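Local coordinates for 2-oxoglutarate dehydrogenase E3 component (Thermus thermophilus, PDB 2YQU), which probably reoxidises protein-bound dihydrolipoyl groups with NAD(+), using one FAD per subunit, as the E3 component of the 2-oxoglutarate dehydrogenase complex, at residues I386-H391 against L446-R451; T158-F163 against R255-V260; Y59-G64 against K71-D76. One frame throughout, in Å; residues are numbered along the deposited sequence.

Contact 1 (I386-H391 against L446-R451); sequences IKVLAH and LAAWER
Lys387 NZ forms salt bridges with three carboxylates, those of Glu209, Glu353 and Asp207, while Val388 and Ala390 of the same strand point the other way and touch Ala448. No hydrogen bond joins the two segments. The contact is apolar and buried, and it rests on one small side chain. Ala448 CB comes down on the strand and lies 3.6 Å from Val388 O. It also meets Val388 CG1 at 3.8 Å. Ala390 CB faces the same methyl from further along the strand, with 4.2 Å between it and Ala448 CB. Val388 has CG1 opposite its backbone N (chi1 172°), which sets that methyl against Ala448 CB. The side chain of Val388 also packs on Leu441 and Ala444, earlier in helix 438-449. Ala390 and Ala448 both touch Ala424, so a second helix closes over this end of the contact. The last turn of helix 438-449 is held by Glu450 N bonding to Leu446 O at 2.8 Å, and Glu450 then leaves helical geometry. Trp449 O, in that last turn, accepts a hydrogen bond from Lys364 NZ. With alanine at the point of contact, the CA atoms of Val388 and Ala448 come within 6.1 Å. This is the helix-on-antiparallel-sheet packing of the dimerisation domain of the pyridine nucleotide-disulfide oxidoreductases.

Contact 2 (T158-F163 against R255-V260); sequences TEALSF and RVLVAV
Arg255 lies along one face of the Phe163 ring at the start of strand 255-258, in the parallel sheet of the Rossmann-type NAD(+)-binding domain. Its CB meets the end of the ring, 3.7 Å from Phe163 CZ. CG, set beside the backbone N, lies over the ring face. Arg255 CG is 4.0 Å from the centroid of the Phe163 ring and 22° off its normal, a CH-pi contact. The bend at the next torsion (chi2 -76°) then carries CD along the ring, 3.8 Å from Phe163 CE2. The arginine chain and the phenylalanine run alongside each other in opposing senses. The guanidinium plane is nearly parallel to the ring plane, 16° apart, but the group lies obliquely to Phe163 CD2. Its polar atoms are bound elsewhere: NH1 donates to Glu152 O, and NH2 forms a salt bridge with Glu165. These partners probably help to hold the guanidinium end in place.

The opposite face of Phe163 is covered by Ala160 CA, which stands 3.7 Å above the ring plane near the rim. The ring is therefore a layer between the arginine chain and the short helix 157-160. It also meets Trp186, whose NE1 bonds to Ala160 O. With an alanine in place of Phe163, a gap would probably open between Arg255 and Ala160, and the aliphatic part of the arginine would be free to shift.

Further along, Leu257 reaches the same short helix. Leu182 touches both Ala160 and Leu257, and Leu257 also lies close to Gly179 of the predicted NAD(+) site. With CG opposite its backbone N, Leu257 presents both methyls to the helix, and CD1 and CD2 each lie 4.1 Å from Ala160 CB.

Contact 3 (Y59-G64 against K71-D76); sequences YEAKKG and KGVELD
Ala61 and Lys62, close to the end of helix 45-63, pack against Val73 of strand 68-75. This helix starts at Cys45 of the redox-active disulfide. The motif is a helix followed by a short connection and a strand whose sheet runs on into the second subunit. Val73 and Glu74 pair there in an antiparallel beta ladder.

Tyr59 contributes its carbonyl to the helix, taking the N-H of Lys63. Glu60 OE1 and Lys63 NZ form a long salt bridge of 3.8 Å along the helix surface. Ala61 is the buried residue of the contact. Its CB touches Val73 CG2 at 3.9 Å, and it also packs on Leu65 of the second subunit. Lys62 does more. Its CG lies 3.9 Å from Val73 CB, so the valine is met by a methyl on one residue and by the base of a long chain on the next. The two side chains cross obliquely. The lysine chain is extended through its middle and bends only at its last torsion (chi4 -72°), which brings NZ to the strand backbone. NZ donates to Val73 O at 3.0 Å. The C=O...N angle is 148°, and the donor is tilted 32° out of the carbonyl plane. The charged end thus bonds the strand backbone, while its aliphatic part covers the valine. Gly64 ends the helix with positive phi, at backbone angles that suit glycine, since a CB would clash with the carbonyl O of Lys63.

On the strand side, Asp76 is the N-cap of the next helix, with OD1 bonded to Ala79 N. A water gives Lys62 a second route to the strand: it accepts from Lys62 NZ at 2.7 Å and, weakly, from Leu75 N at 3.3 Å.

In the fold
From the N terminus, contact 3 closes first. It ends a tight loop of six residues between helix 45-63 and strand 68-75, beside the second subunit. Contact 2 follows and closes a loop of 91 residues, which ties the short helix 157-160 to strand 255-258 in the parallel sheet of the NAD(+)-binding domain. Contact 1 comes last. Across 54 residues, it joins a strand of the dimerisation domain to the helix near the C terminus. The three are in series, so none nests or crosses. Contacts 2 and 3 are the closest pair, with nearest atoms about 8 Å apart. Contacts 1 and 2 lie on opposite sides of the chain's centre, their own centres about 40 Å apart.

Contact 1 (I386-H391 against L446-R451)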
loop_
_atom_site.group_PDB
_atom_site.type_symbol
_atom_site.label_atom_id
_atom_site.label_comp_id
_atom_site.label_asym_id
_atom_site.label_seq_id
_atom_site.Cartn_x
_atom_site.Cartn_y
_atom_site.Cartn_z
ATOM N N ILE A 386 -11.999 6.217 -2.903
ATOM C CA ILE A 386 -11.019 6.801 -3.817
ATOM C C ILE A 386 -11.759 7.312 -5.048
ATOM O O ILE A 386 -12.693 6.680 -5.531
ATOM C CB ILE A 386 -9.915 5.785 -4.210
ATOM C CG1 ILE A 386 -9.076 5.410 -2.985
ATOM C CG2 ILE A 386 -9.004 6.373 -5.306
ATOM C CD1 ILE A 386 -8.103 4.274 -3.222
ATOM N N LYS A 387 -11.317 8.464 -5.533
ATOM C CA LYS A 387 -11.920 9.172 -6.635
ATOM C C LYS A 387 -10.838 9.426 -7.684
ATOM O O LYS A 387 -9.760 9.930 -7.362
ATOM C CB LYS A 387 -12.508 10.480 -6.097
ATOM C CG LYS A 387 -12.843 11.526 -7.111
ATOM C CD LYS A 387 -13.779 12.582 -6.533
ATOM C CE LYS A 387 -13.024 13.715 -5.836
ATOM N NZ LYS A 387 -13.947 14.813 -5.376
ATOM N N VAL A 388 -11.119 9.049 -8.925
ATOM C CA VAL A 388 -10.257 9.337 -10.062
ATOM C C VAL A 388 -10.920 10.398 -10.946
ATOM O O VAL A 388 -12.087 10.282 -11.304
ATOM C CB VAL A 388 -9.966 8.063 -10.881
ATOM C CG1 VAL A 388 -9.224 8.396 -12.194
ATOM C CG2 VAL A 388 -9.176 7.058 -10.048
ATOM N N LEU A 389 -10.162 11.434 -11.280
ATOM C CA LEU A 389 -10.619 12.476 -12.191
ATOM C C LEU A 389 -9.912 12.264 -13.522
ATOM O O LEU A 389 -8.700 12.214 -13.557
ATOM C CB LEU A 389 -10.280 13.850 -11.621
ATOM C CG LEU A 389 -10.743 14.069 -10.177
ATOM C CD1 LEU A 389 -10.404 15.456 -9.697
ATOM C CD2 LEU A 389 -12.237 13.810 -10.058
ATOM N N ALA A 390 -10.665 12.119 -14.607
ATOM C CA ALA A 390 -10.067 11.894 -15.927
ATOM C C ALA A 390 -10.601 12.881 -16.959
ATOM O O ALA A 390 -11.757 13.282 -16.903
ATOM C CB ALA A 390 -10.333 10.478 -16.382
ATOM N N HIS A 391 -9.764 13.255 -17.918
ATOM C CA HIS A 391 -10.165 14.220 -18.926
ATOM C C HIS A 391 -11.342 13.655 -19.729
ATOM O O HIS A 391 -11.320 12.498 -20.138
ATOM C CB HIS A 391 -8.987 14.554 -19.840
ATOM C CG HIS A 391 -9.173 15.817 -20.613
ATOM N ND1 HIS A 391 -9.957 15.884 -21.743
ATOM C CD2 HIS A 391 -8.701 17.069 -20.406
ATOM C CE1 HIS A 391 -9.951 17.120 -22.208
ATOM N NE2 HIS A 391 -9.195 17.860 -21.415
ATOM N N LEU A 446 -11.759 2.593 -13.480
ATOM C CA LEU A 446 -12.735 2.069 -14.437
ATOM C C LEU A 446 -13.990 2.922 -14.487
ATOM O O LEU A 446 -14.541 3.152 -15.556
ATOM C CB LEU A 446 -13.150 0.640 -14.079
ATOM C CG LEU A 446 -12.138 -0.471 -14.365
ATOM C CD1 LEU A 446 -12.657 -1.783 -13.827
ATOM C CD2 LEU A 446 -11.832 -0.584 -15.854
ATOM N N ALA A 447 -14.457 3.344 -13.315
ATOM C CA ALA A 447 -15.639 4.193 -13.196
ATOM C C ALA A 447 -15.447 5.550 -13.864
ATOM O O ALA A 447 -16.392 6.117 -14.397
ATOM C CB ALA A 447 -16.022 4.375 -11.717
ATOM N N ALA A 448 -14.229 6.079 -13.817
ATOM C CA ALA A 448 -13.918 7.347 -14.468
ATOM C C ALA A 448 -13.869 7.144 -15.979
ATOM O O ALA A 448 -14.360 7.974 -16.739
ATOM C CB ALA A 448 -12.578 7.904 -13.951
ATOM N N TRP A 449 -13.294 6.021 -16.400
ATOM C CA TRP A 449 -13.160 5.695 -17.817
ATOM C C TRP A 449 -14.537 5.523 -18.447
ATOM O O TRP A 449 -14.896 6.213 -19.399
ATOM C CB TRP A 449 -12.359 4.403 -17.984
ATOM C CG TRP A 449 -12.457 3.792 -19.350
ATOM C CD1 TRP A 449 -12.363 4.444 -20.541
ATOM C CD2 TRP A 449 -12.658 2.406 -19.668
ATOM N NE1 TRP A 449 -12.488 3.555 -21.581
ATOM C CE2 TRP A 449 -12.676 2.297 -21.076
ATOM C CE3 TRP A 449 -12.827 1.244 -18.908
ATOM C CZ2 TRP A 449 -12.850 1.073 -21.741
ATOM C CZ3 TRP A 449 -13.007 0.018 -19.573
ATOM C CH2 TRP A 449 -13.014 -0.049 -20.973
ATOM N N GLU A 450 -15.293 4.594 -17.888
ATOM C CA GLU A 450 -16.609 4.240 -18.402
ATOM C C GLU A 450 -17.478 3.809 -17.223
ATOM O O GLU A 450 -18.260 4.595 -16.689
ATOM C CB GLU A 450 -16.480 3.113 -19.424
ATOM C CG GLU A 450 -16.097 3.546 -20.829
ATOM C CD GLU A 450 -16.148 2.404 -21.838
ATOM O OE1 GLU A 450 -16.081 1.219 -21.435
ATOM O OE2 GLU A 450 -16.252 2.689 -23.050
ATOM N N ARG A 451 -17.321 2.562 -16.810
ATOM C CA ARG A 451 -18.058 2.024 -15.674
ATOM C C ARG A 451 -17.249 0.921 -15.004
ATOM O O ARG A 451 -16.541 0.169 -15.680
ATOM C CB ARG A 451 -19.412 1.465 -16.126
ATOM C CG ARG A 451 -19.308 0.440 -17.235
ATOM C CD ARG A 451 -20.651 -0.087 -17.733
ATOM N NE ARG A 451 -21.358 0.919 -18.521
ATOM C CZ ARG A 451 -22.277 1.760 -18.047
ATOM N NH1 ARG A 451 -22.634 1.741 -16.767
ATOM N NH2 ARG A 451 -22.846 2.637 -18.868
#

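Contact 2 (T158-F163 against R255-V260)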
loop_
_atom_site.group_PDB
_atom_site.type_symbol
_atom_site.label_atom_id
_atom_site.label_comp_id
_atom_site.label_asym_id
_atom_site.label_seq_id
_atom_site.Cartn_x
_atom_site.Cartn_y
_atom_site.Cartn_z
ATOM N N THR A 158 7.459 21.222 17.051
ATOM C CA THR A 158 8.619 20.566 17.645
ATOM C C THR A 158 8.361 20.097 19.079
ATOM O O THR A 158 8.700 18.969 19.441
ATOM C CB THR A 158 9.829 21.513 17.612
ATOM O OG1 THR A 158 10.209 21.749 16.247
ATOM C CG2 THR A 158 11.042 20.860 18.224
ATOM N N GLU A 159 7.765 20.974 19.879
ATOM C CA GLU A 159 7.512 20.688 21.285
ATOM C C GLU A 159 6.329 19.742 21.423
ATOM O O GLU A 159 6.255 18.962 22.370
ATOM C CB GLU A 159 7.246 21.981 22.049
ATOM C CG GLU A 159 8.453 22.891 22.155
ATOM C CD GLU A 159 8.772 23.675 20.885
ATOM O OE1 GLU A 159 9.972 23.859 20.574
ATOM O OE2 GLU A 159 7.845 24.141 20.204
ATOM N N ALA A 160 5.420 19.799 20.456
ATOM C CA ALA A 160 4.262 18.911 20.444
ATOM C C ALA A 160 4.633 17.457 20.144
ATOM O O ALA A 160 3.833 16.560 20.376
ATOM C CB ALA A 160 3.225 19.402 19.462
ATOM N N LEU A 161 5.830 17.224 19.623
ATOM C CA LEU A 161 6.348 15.867 19.441
ATOM C C LEU A 161 6.877 15.246 20.737
ATOM O O LEU A 161 7.180 14.046 20.767
ATOM C CB LEU A 161 7.476 15.869 18.413
ATOM C CG LEU A 161 7.089 16.256 16.987
ATOM C CD1 LEU A 161 8.330 16.676 16.209
ATOM C CD2 LEU A 161 6.382 15.094 16.315
ATOM N N SER A 162 6.974 16.053 21.796
ATOM C CA SER A 162 7.718 15.691 23.000
ATOM C C SER A 162 7.064 16.181 24.294
ATOM O O SER A 162 7.771 16.460 25.264
ATOM C CB SER A 162 9.134 16.280 22.936
ATOM O OG SER A 162 9.811 15.876 21.760
ATOM N N PHE A 163 5.742 16.301 24.329
ATOM C CA PHE A 163 5.077 16.686 25.579
ATOM C C PHE A 163 5.512 15.704 26.679
ATOM O O PHE A 163 5.532 14.490 26.455
ATOM C CB PHE A 163 3.550 16.674 25.455
ATOM C CG PHE A 163 2.971 17.803 24.625
ATOM C CD1 PHE A 163 1.900 17.559 23.772
ATOM C CD2 PHE A 163 3.453 19.102 24.720
ATOM C CE1 PHE A 163 1.341 18.575 23.007
ATOM C CE2 PHE A 163 2.900 20.123 23.959
ATOM C CZ PHE A 163 1.833 19.861 23.106
ATOM N N ARG A 255 -2.070 22.724 26.952
ATOM C CA ARG A 255 -1.112 23.078 25.910
ATOM C C ARG A 255 -1.886 23.619 24.720
ATOM O O ARG A 255 -3.016 23.210 24.464
ATOM C CB ARG A 255 -0.294 21.858 25.455
ATOM C CG ARG A 255 0.347 21.053 26.555
ATOM C CD ARG A 255 1.583 21.685 27.174
ATOM N NE ARG A 255 2.068 20.890 28.301
ATOM C CZ ARG A 255 3.033 21.268 29.138
ATOM N NH1 ARG A 255 3.632 22.444 29.002
ATOM N NH2 ARG A 255 3.398 20.462 30.129
ATOM N N VAL A 256 -1.275 24.549 24.001
ATOM C CA VAL A 256 -1.816 25.024 22.743
ATOM C C VAL A 256 -0.738 24.889 21.685
ATOM O O VAL A 256 0.371 25.385 21.860
ATOM C CB VAL A 256 -2.291 26.486 22.832
ATOM C CG1 VAL A 256 -2.713 27.009 21.465
ATOM C CG2 VAL A 256 -3.418 26.618 23.836
ATOM N N LEU A 257 -1.062 24.193 20.602
ATOM C CA LEU A 257 -0.155 24.024 19.470
ATOM C C LEU A 257 -0.502 25.059 18.415
ATOM O O LEU A 257 -1.596 25.065 17.878
ATOM C CB LEU A 257 -0.268 22.615 18.870
ATOM C CG LEU A 257 0.407 22.361 17.509
ATOM C CD1 LEU A 257 1.867 22.733 17.539
ATOM C CD2 LEU A 257 0.267 20.895 17.103
ATOM N N VAL A 258 0.450 25.930 18.115
ATOM C CA VAL A 258 0.284 26.932 17.079
ATOM C C VAL A 258 0.850 26.342 15.788
ATOM O O VAL A 258 2.057 26.240 15.633
ATOM C CB VAL A 258 1.002 28.242 17.471
ATOM C CG1 VAL A 258 0.865 29.298 16.367
ATOM C CG2 VAL A 258 0.438 28.761 18.794
ATOM N N ALA A 259 -0.042 25.933 14.888
ATOM C CA ALA A 259 0.307 25.266 13.629
ATOM C C ALA A 259 -0.505 25.878 12.487
ATOM O O ALA A 259 -1.278 25.200 11.823
ATOM C CB ALA A 259 0.021 23.769 13.735
ATOM N N VAL A 260 -0.312 27.176 12.269
ATOM C CA VAL A 260 -1.053 27.924 11.250
ATOM C C VAL A 260 -0.305 28.044 9.917
ATOM O O VAL A 260 -0.736 28.780 9.019
ATOM C CB VAL A 260 -1.399 29.335 11.752
ATOM C CG1 VAL A 260 -2.310 29.237 12.966
ATOM C CG2 VAL A 260 -0.122 30.123 12.093
#

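Contact 3 (Y59-G64 against K71-D76)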
loop_
_atom_site.group_PDB
_atom_site.type_symbol
_atom_site.label_atom_id
_atom_site.label_comp_id
_atom_site.label_asym_id
_atom_site.label_seq_id
_atom_site.Cartn_x
_atom_site.Cartn_y
_atom_site.Cartn_z
ATOM N N TYR A 59 -4.282 2.871 19.954
ATOM C CA TYR A 59 -5.654 3.352 19.924
ATOM C C TYR A 59 -6.604 2.228 19.530
ATOM O O TYR A 59 -7.648 2.063 20.157
ATOM C CB TYR A 59 -5.794 4.518 18.943
ATOM C CG TYR A 59 -7.106 5.279 19.029
ATOM C CD1 TYR A 59 -7.550 5.821 20.234
ATOM C CD2 TYR A 59 -7.894 5.469 17.897
ATOM C CE1 TYR A 59 -8.755 6.526 20.314
ATOM C CE2 TYR A 59 -9.094 6.178 17.962
ATOM C CZ TYR A 59 -9.517 6.704 19.173
ATOM O OH TYR A 59 -10.705 7.405 19.248
ATOM N N GLU A 60 -6.237 1.447 18.514
ATOM C CA GLU A 60 -7.105 0.361 18.041
ATOM C C GLU A 60 -7.274 -0.719 19.111
ATOM O O GLU A 60 -8.369 -1.244 19.284
ATOM C CB GLU A 60 -6.578 -0.278 16.746
ATOM C CG GLU A 60 -6.658 0.604 15.501
ATOM C CD GLU A 60 -8.074 1.005 15.121
ATOM O OE1 GLU A 60 -8.274 2.175 14.728
ATOM O OE2 GLU A 60 -8.989 0.159 15.213
ATOM N N ALA A 61 -6.196 -1.038 19.822
ATOM C CA ALA A 61 -6.244 -2.030 20.900
ATOM C C ALA A 61 -7.120 -1.535 22.062
ATOM O O ALA A 61 -7.816 -2.324 22.701
ATOM C CB ALA A 61 -4.843 -2.368 21.386
ATOM N N LYS A 62 -7.104 -0.228 22.311
ATOM C CA LYS A 62 -7.944 0.373 23.352
ATOM C C LYS A 62 -9.431 0.323 22.987
ATOM O O LYS A 62 -10.277 0.079 23.846
ATOM C CB LYS A 62 -7.524 1.822 23.620
ATOM C CG LYS A 62 -6.249 1.939 24.421
ATOM C CD LYS A 62 -5.750 3.372 24.453
ATOM C CE LYS A 62 -4.629 3.546 25.471
ATOM N NZ LYS A 62 -5.135 3.480 26.870
ATOM N N LYS A 63 -9.744 0.546 21.713
ATOM C CA LYS A 63 -11.128 0.484 21.242
ATOM C C LYS A 63 -11.646 -0.958 21.222
ATOM O O LYS A 63 -12.851 -1.188 21.319
ATOM C CB LYS A 63 -11.262 1.116 19.852
ATOM C CG LYS A 63 -11.117 2.635 19.855
ATOM C CD LYS A 63 -11.728 3.273 18.612
ATOM C CE LYS A 63 -10.861 3.057 17.379
ATOM N NZ LYS A 63 -11.258 3.964 16.257
ATOM N N GLY A 64 -10.733 -1.921 21.099
ATOM C CA GLY A 64 -11.094 -3.327 21.005
ATOM C C GLY A 64 -10.689 -3.930 19.678
ATOM O O GLY A 64 -10.818 -3.305 18.623
ATOM N N LYS A 71 -7.355 -7.052 27.836
ATOM C CA LYS A 71 -7.597 -6.828 29.258
ATOM C C LYS A 71 -7.106 -5.461 29.730
ATOM O O LYS A 71 -7.638 -4.892 30.685
ATOM C CB LYS A 71 -6.914 -7.933 30.078
ATOM C CG LYS A 71 -7.453 -9.336 29.830
ATOM C CD LYS A 71 -8.882 -9.457 30.331
ATOM C CE LYS A 71 -9.389 -10.884 30.314
ATOM N NZ LYS A 71 -10.528 -11.041 31.267
ATOM N N GLY A 72 -6.084 -4.934 29.063
ATOM C CA GLY A 72 -5.562 -3.626 29.415
ATOM C C GLY A 72 -4.494 -3.130 28.460
ATOM O O GLY A 72 -3.640 -3.900 28.019
ATOM N N VAL A 73 -4.552 -1.841 28.142
ATOM C CA VAL A 73 -3.514 -1.177 27.355
ATOM C C VAL A 73 -3.169 0.140 28.041
ATOM O O VAL A 73 -3.993 1.047 28.105
ATOM C CB VAL A 73 -3.968 -0.901 25.905
ATOM C CG1 VAL A 73 -2.825 -0.303 25.083
ATOM C CG2 VAL A 73 -4.489 -2.167 25.256
ATOM N N GLU A 74 -1.953 0.220 28.564
ATOM C CA GLU A 74 -1.479 1.379 29.304
ATOM C C GLU A 74 -0.435 2.074 28.460
ATOM O O GLU A 74 0.503 1.446 28.001
ATOM C CB GLU A 74 -0.849 0.944 30.638
ATOM C CG GLU A 74 -0.527 2.096 31.590
ATOM C CD GLU A 74 0.446 1.739 32.711
ATOM O OE1 GLU A 74 0.902 2.674 33.395
ATOM O OE2 GLU A 74 0.762 0.548 32.923
ATOM N N LEU A 75 -0.595 3.377 28.264
ATOM C CA LEU A 75 0.434 4.178 27.625
ATOM C C LEU A 75 1.709 4.117 28.454
ATOM O O LEU A 75 1.676 4.212 29.688
ATOM C CB LEU A 75 -0.037 5.630 27.466
ATOM C CG LEU A 75 1.040 6.665 27.114
ATOM C CD1 LEU A 75 1.617 6.418 25.722
ATOM C CD2 LEU A 75 0.474 8.066 27.219
ATOM N N ASP A 76 2.824 3.924 27.754
ATOM C CA ASP A 76 4.161 3.962 28.321
ATOM C C ASP A 76 4.872 5.094 27.585
ATOM O O ASP A 76 5.567 4.867 26.596
ATOM C CB ASP A 76 4.846 2.599 28.106
ATOM C CG ASP A 76 6.220 2.510 28.738
ATOM O OD1 ASP A 76 6.797 3.549 29.110
ATOM O OD2 ASP A 76 6.825 1.423 28.875
HETATM O O HOH W 1 -3.595 4.682 28.764
#